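Local coordinates for IPT/TIG domain-containing protein (Bacteroides thetaiotaomicron, PDB 3TC9) that is of unknown function but probably serves as an auxiliary nutrient-binding protein, joining an immunoglobulin-like domain to a six-bladed beta-propeller, at residues V312-D320 with V325-A333. Residues are numbered along the deposited sequence; the frame is centred on the assembly and turned at random. Where two conformers were deposited one is given.
With EDO (1,2-ethanediol), chain V; EDO (1,2-ethanediol), chain R.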
ATOM      1  N   VAL B 312     -16.747   4.280  21.749  1.00 41.49           N
ATOM      2  CA  VAL B 312     -15.400   4.272  21.197  1.00 41.55           C
ATOM      3  C   VAL B 312     -14.805   5.691  21.275  1.00 45.04           C
ATOM      4  O   VAL B 312     -13.642   5.831  21.669  1.00 45.24           O
ATOM      5  CB  VAL B 312     -15.397   3.661  19.774  1.00 44.84           C
ATOM      6  CG1 VAL B 312     -14.248   4.183  18.940  1.00 44.23           C
ATOM      7  CG2 VAL B 312     -15.330   2.142  19.875  1.00 45.57           C
ATOM      8  N   CYS B 313     -15.586   6.733  20.931  1.00 41.34           N
ATOM      9  CA  CYS B 313     -15.085   8.111  21.008  1.00 41.17           C
ATOM     10  C   CYS B 313     -16.216   9.130  21.105  1.00 44.15           C
ATOM     11  O   CYS B 313     -17.324   8.866  20.642  1.00 43.32           O
ATOM     12  CB  CYS B 313     -14.155   8.440  19.842  1.00 41.82           C
ATOM     13  SG  CYS B 313     -14.955   8.480  18.225  1.00 45.59           S
ATOM     14  N   GLY B 314     -15.893  10.310  21.638  1.00 39.08           N
ATOM     15  CA  GLY B 314     -16.837  11.408  21.776  1.00 39.08           C
ATOM     16  C   GLY B 314     -17.587  11.323  23.093  1.00 42.28           C
ATOM     17  O   GLY B 314     -17.553  10.290  23.756  1.00 38.74           O
ATOM     18  N   GLN B 315     -18.248  12.419  23.478  1.00 39.27           N
ATOM     19  CA  GLN B 315     -19.031  12.512  24.697  1.00 39.68           C
ATOM     20  C   GLN B 315     -20.502  12.784  24.341  1.00 43.70           C
ATOM     21  O   GLN B 315     -20.794  13.773  23.676  1.00 42.40           O
ATOM     22  CB  GLN B 315     -18.430  13.603  25.610  1.00 41.05           C
ATOM     23  CG  GLN B 315     -19.123  13.769  26.957  1.00 35.80           C
ATOM     24  CD  GLN B 315     -18.867  12.671  27.958  1.00 50.61           C
ATOM     25  OE1 GLN B 315     -17.752  12.156  28.117  1.00 48.94           O
ATOM     26  NE2 GLN B 315     -19.875  12.392  28.754  1.00 50.54           N
ATOM     27  N   GLN B 316     -21.414  11.890  24.786  1.00 43.79           N
ATOM     28  CA  GLN B 316     -22.862  11.979  24.541  0.50 44.06           C
ATOM     29  C   GLN B 316     -23.374  13.396  24.793  1.00 49.27           C
ATOM     30  O   GLN B 316     -23.230  13.921  25.903  1.00 50.31           O
ATOM     31  CB  GLN B 316     -23.655  10.978  25.415  0.50 45.78           C
ATOM     32  CG  GLN B 316     -23.218   9.531  25.292  0.50 41.79           C
ATOM     33  CD  GLN B 316     -22.315   9.129  26.422  0.50 44.89           C
ATOM     34  OE1 GLN B 316     -21.133   9.504  26.468  0.50 38.75           O
ATOM     35  NE2 GLN B 316     -22.856   8.346  27.351  0.50 25.01           N
ATOM     36  N   GLY B 317     -23.927  14.011  23.750  1.00 45.86           N
ATOM     37  CA  GLY B 317     -24.490  15.356  23.795  1.00 46.19           C
ATOM     38  C   GLY B 317     -23.519  16.518  23.892  1.00 51.49           C
ATOM     39  O   GLY B 317     -23.972  17.666  23.991  1.00 55.01           O
ATOM     40  N   ALA B 318     -22.190  16.253  23.876  1.00 44.44           N
ATOM     41  CA  ALA B 318     -21.191  17.318  24.007  1.00 42.39           C
ATOM     42  C   ALA B 318     -20.573  17.693  22.644  1.00 41.59           C
ATOM     43  O   ALA B 318     -19.615  17.066  22.187  1.00 40.97           O
ATOM     44  CB  ALA B 318     -20.116  16.925  25.004  1.00 42.94           C
ATOM     45  N   LYS B 319     -21.156  18.724  22.010  1.00 35.32           N
ATOM     46  CA  LYS B 319     -20.776  19.292  20.710  1.00 33.68           C
ATOM     47  C   LYS B 319     -19.492  20.101  20.829  1.00 38.59           C
ATOM     48  O   LYS B 319     -19.467  21.093  21.563  1.00 39.69           O
ATOM     49  CB  LYS B 319     -21.868  20.261  20.185  1.00 34.46           C
ATOM     50  CG  LYS B 319     -23.306  19.805  20.185  1.00 44.90           C
ATOM     51  CD  LYS B 319     -24.182  21.016  20.463  1.00 57.17           C
ATOM     52  CE  LYS B 319     -25.604  20.825  20.035  1.00 75.36           C
ATOM     53  NZ  LYS B 319     -26.254  22.136  19.789  1.00 88.35           N
ATOM     54  N   ASP B 320     -18.462  19.750  20.083  1.00 32.44           N
ATOM     55  CA  ASP B 320     -17.233  20.540  20.094  1.00 31.73           C
ATOM     56  C   ASP B 320     -16.293  20.051  19.015  1.00 34.61           C
ATOM     57  O   ASP B 320     -16.606  19.091  18.341  1.00 35.08           O
ATOM     58  CB  ASP B 320     -16.554  20.454  21.482  1.00 34.02           C
ATOM     59  CG  ASP B 320     -15.726  21.654  21.877  1.00 44.11           C
ATOM     60  OD1 ASP B 320     -15.373  22.467  20.978  1.00 45.08           O
ATOM     61  OD2 ASP B 320     -15.368  21.749  23.061  1.00 52.92           O
ATOM     62  N   VAL B 325      -8.100  11.108  22.410  1.00 35.61           N
ATOM     63  CA  VAL B 325      -8.366   9.678  22.537  1.00 34.47           C
ATOM     64  C   VAL B 325      -9.701   9.416  23.258  1.00 40.39           C
ATOM     65  O   VAL B 325      -9.975   9.983  24.316  1.00 40.02           O
ATOM     66  CB  VAL B 325      -7.190   8.969  23.256  1.00 37.96           C
ATOM     67  CG1 VAL B 325      -7.461   7.469  23.462  1.00 38.46           C
ATOM     68  CG2 VAL B 325      -5.896   9.168  22.500  1.00 36.27           C
ATOM     69  N   GLY B 326     -10.491   8.509  22.687  1.00 38.31           N
ATOM     70  CA  GLY B 326     -11.754   8.066  23.263  1.00 38.19           C
ATOM     71  C   GLY B 326     -12.737   9.187  23.532  1.00 41.88           C
ATOM     72  O   GLY B 326     -12.998  10.012  22.648  1.00 40.46           O
ATOM     73  N   LYS B 327     -13.274   9.234  24.760  1.00 37.16           N
ATOM     74  CA  LYS B 327     -14.249  10.222  25.199  1.00 36.66           C
ATOM     75  C   LYS B 327     -13.645  11.631  25.353  1.00 41.52           C
ATOM     76  O   LYS B 327     -14.401  12.585  25.499  1.00 43.30           O
ATOM     77  CB  LYS B 327     -14.983   9.766  26.496  1.00 39.95           C
ATOM     78  CG  LYS B 327     -14.123   9.481  27.738  1.00 64.12           C
ATOM     79  CD  LYS B 327     -15.037   9.120  28.949  1.00 77.74           C
ATOM     80  CE  LYS B 327     -14.328   8.923  30.282  1.00 80.60           C
ATOM     81  NZ  LYS B 327     -15.250   8.426  31.356  1.00 69.50           N
ATOM     82  N   LYS B 328     -12.320  11.782  25.272  1.00 37.95           N
ATOM     83  CA  LYS B 328     -11.675  13.101  25.296  1.00 38.55           C
ATOM     84  C   LYS B 328     -11.840  13.784  23.927  1.00 40.73           C
ATOM     85  O   LYS B 328     -11.748  15.005  23.825  1.00 41.03           O
ATOM     86  CB  LYS B 328     -10.182  13.000  25.689  1.00 41.75           C
ATOM     87  CG  LYS B 328      -9.969  12.538  27.125  1.00 39.81           C
ATOM     88  CD  LYS B 328      -8.536  12.810  27.571  1.00 54.49           C
ATOM     89  N   ALA B 329     -12.084  13.000  22.871  1.00 36.51           N
ATOM     90  CA  ALA B 329     -12.334  13.578  21.541  1.00 35.58           C
ATOM     91  C   ALA B 329     -13.766  14.097  21.467  1.00 37.20           C
ATOM     92  O   ALA B 329     -14.639  13.584  22.165  1.00 37.25           O
ATOM     93  CB  ALA B 329     -12.102  12.541  20.469  1.00 35.64           C
ATOM     94  N   ARG B 330     -13.992  15.137  20.672  1.00 32.90           N
ATOM     95  CA  ARG B 330     -15.309  15.751  20.512  1.00 33.51           C
ATOM     96  C   ARG B 330     -15.608  15.994  19.074  1.00 35.18           C
ATOM     97  O   ARG B 330     -14.727  16.353  18.301  1.00 32.46           O
ATOM     98  CB  ARG B 330     -15.448  17.086  21.277  1.00 34.56           C
ATOM     99  CG  ARG B 330     -15.192  17.010  22.775  1.00 42.40           C
ATOM    100  CD  ARG B 330     -16.281  16.301  23.522  1.00 41.63           C
ATOM    101  NE  ARG B 330     -15.762  15.432  24.586  1.00 36.60           N
ATOM    102  CZ  ARG B 330     -15.455  15.856  25.803  1.00 45.90           C
ATOM    103  NH1 ARG B 330     -15.492  17.146  26.088  1.00 36.28           N
ATOM    104  NH2 ARG B 330     -15.067  14.992  26.740  1.00 36.03           N
HETATM  105  N   MSE B 331     -16.880  15.854  18.729  1.00 33.21           N
HETATM  106  CA  MSE B 331     -17.341  16.099  17.378  1.00 33.01           C
HETATM  107  C   MSE B 331     -18.679  16.837  17.418  1.00 36.92           C
HETATM  108  O   MSE B 331     -19.239  17.080  18.484  1.00 37.83           O
HETATM  109  CB  MSE B 331     -17.413  14.786  16.580  1.00 34.37           C
HETATM  110  CG  MSE B 331     -18.474  13.827  17.059  1.00 40.78           C
HETATM  111 SE   MSE B 331     -17.879  12.028  16.731  0.75 47.42          SE
HETATM  112  CE  MSE B 331     -16.141  12.013  17.866  1.00 40.78           C
ATOM    113  N   HIS B 332     -19.143  17.248  16.264  1.00 33.25           N
ATOM    114  CA  HIS B 332     -20.373  17.979  16.140  1.00 33.39           C
ATOM    115  C   HIS B 332     -21.056  17.579  14.846  1.00 38.10           C
ATOM    116  O   HIS B 332     -20.693  18.049  13.760  1.00 37.09           O
ATOM    117  CB  HIS B 332     -20.101  19.489  16.214  1.00 33.92           C
ATOM    118  CG  HIS B 332     -21.335  20.325  16.364  1.00 38.07           C
ATOM    119  ND1 HIS B 332     -21.257  21.698  16.502  1.00 40.14           N
ATOM    120  CD2 HIS B 332     -22.641  19.962  16.353  1.00 40.01           C
ATOM    121  CE1 HIS B 332     -22.508  22.125  16.557  1.00 39.88           C
ATOM    122  NE2 HIS B 332     -23.373  21.118  16.459  1.00 40.59           N
ATOM    123  N   ALA B 333     -22.064  16.697  14.989  1.00 36.50           N
ATOM    124  CA  ALA B 333     -22.914  16.105  13.946  1.00 35.87           C
ATOM    125  C   ALA B 333     -22.085  15.212  12.996  1.00 37.99           C
ATOM    126  O   ALA B 333     -21.937  15.559  11.822  1.00 36.14           O
ATOM    127  CB  ALA B 333     -23.675  17.189  13.161  1.00 35.81           C
TER
HETATM  128  C1  EDO V 498     -18.760  23.646  17.510  1.00 60.61           C
HETATM  129  O1  EDO V 498     -18.647  22.227  17.326  1.00 54.48           O
HETATM  130  C2  EDO V 498     -17.588  24.161  18.343  1.00 61.53           C
HETATM  131  O2  EDO V 498     -17.867  23.980  19.736  1.00 71.88           O
HETATM  132  C1  EDO R 486     -26.927  20.222  15.431  1.00 60.49           C
HETATM  133  O1  EDO R 486     -26.072  19.188  15.909  1.00 59.77           O
HETATM  134  C2  EDO R 486     -27.175  21.184  16.584  1.00 61.54           C
HETATM  135  O2  EDO R 486     -25.957  21.867  16.894  1.00 67.66           O
HETATM  136  O   HOH W   1     -18.405  14.815  21.291  1.00 33.62           O
HETATM  137  O   HOH W   2     -15.500  19.742  24.910  1.00 37.10           O
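Arg330 packs along Gln315 and Asp320 of the loop 312-320 and illustrates how one long side chain can tie two irregular segments together. Its CB packs against Asp320 CB at 3.6 Å; the chain then bends at chi2 (-71°) and again at chi3, which carries CD past Ala318 and turns one guanidinium face to Gln315, the two side chains running side by side with Gln315 CB 3.4 Å from Arg330 NE. The Gln315 amide stands nearly perpendicular to the guanidinium plane, 82° apart. Arg330 NH2 donates to Lys327 O of its own segment at 2.8 Å, which helps to hold the guanidinium's orientation, while NH1 reaches Asp320 OD2 through a water instead of a direct salt bridge. Cut back to alanine, this position would probably leave Gln315 CB without the group it packs on and the Asp320 carboxylate without its water-relayed partner. Asp320 N donates to Met331 O, and a second water joins Gln315 N, Ala318 O and Met331 N. Toward the buried end, Gly314 N bonds Gly326 O at 3.1 Å, opposite Ala329 N across the carbonyl plane, and the selenomethionine Met331 brings CE to 3.7 Å from Cys313 SG, beside Ile294. At the other end Lys319 CB sits over the His332 ring, a CH-pi contact 3.8 Å from the centroid. The two segments thus form the connection between successive blades of the beta-propeller, from strand 305-312 via 324-325 to 334-341.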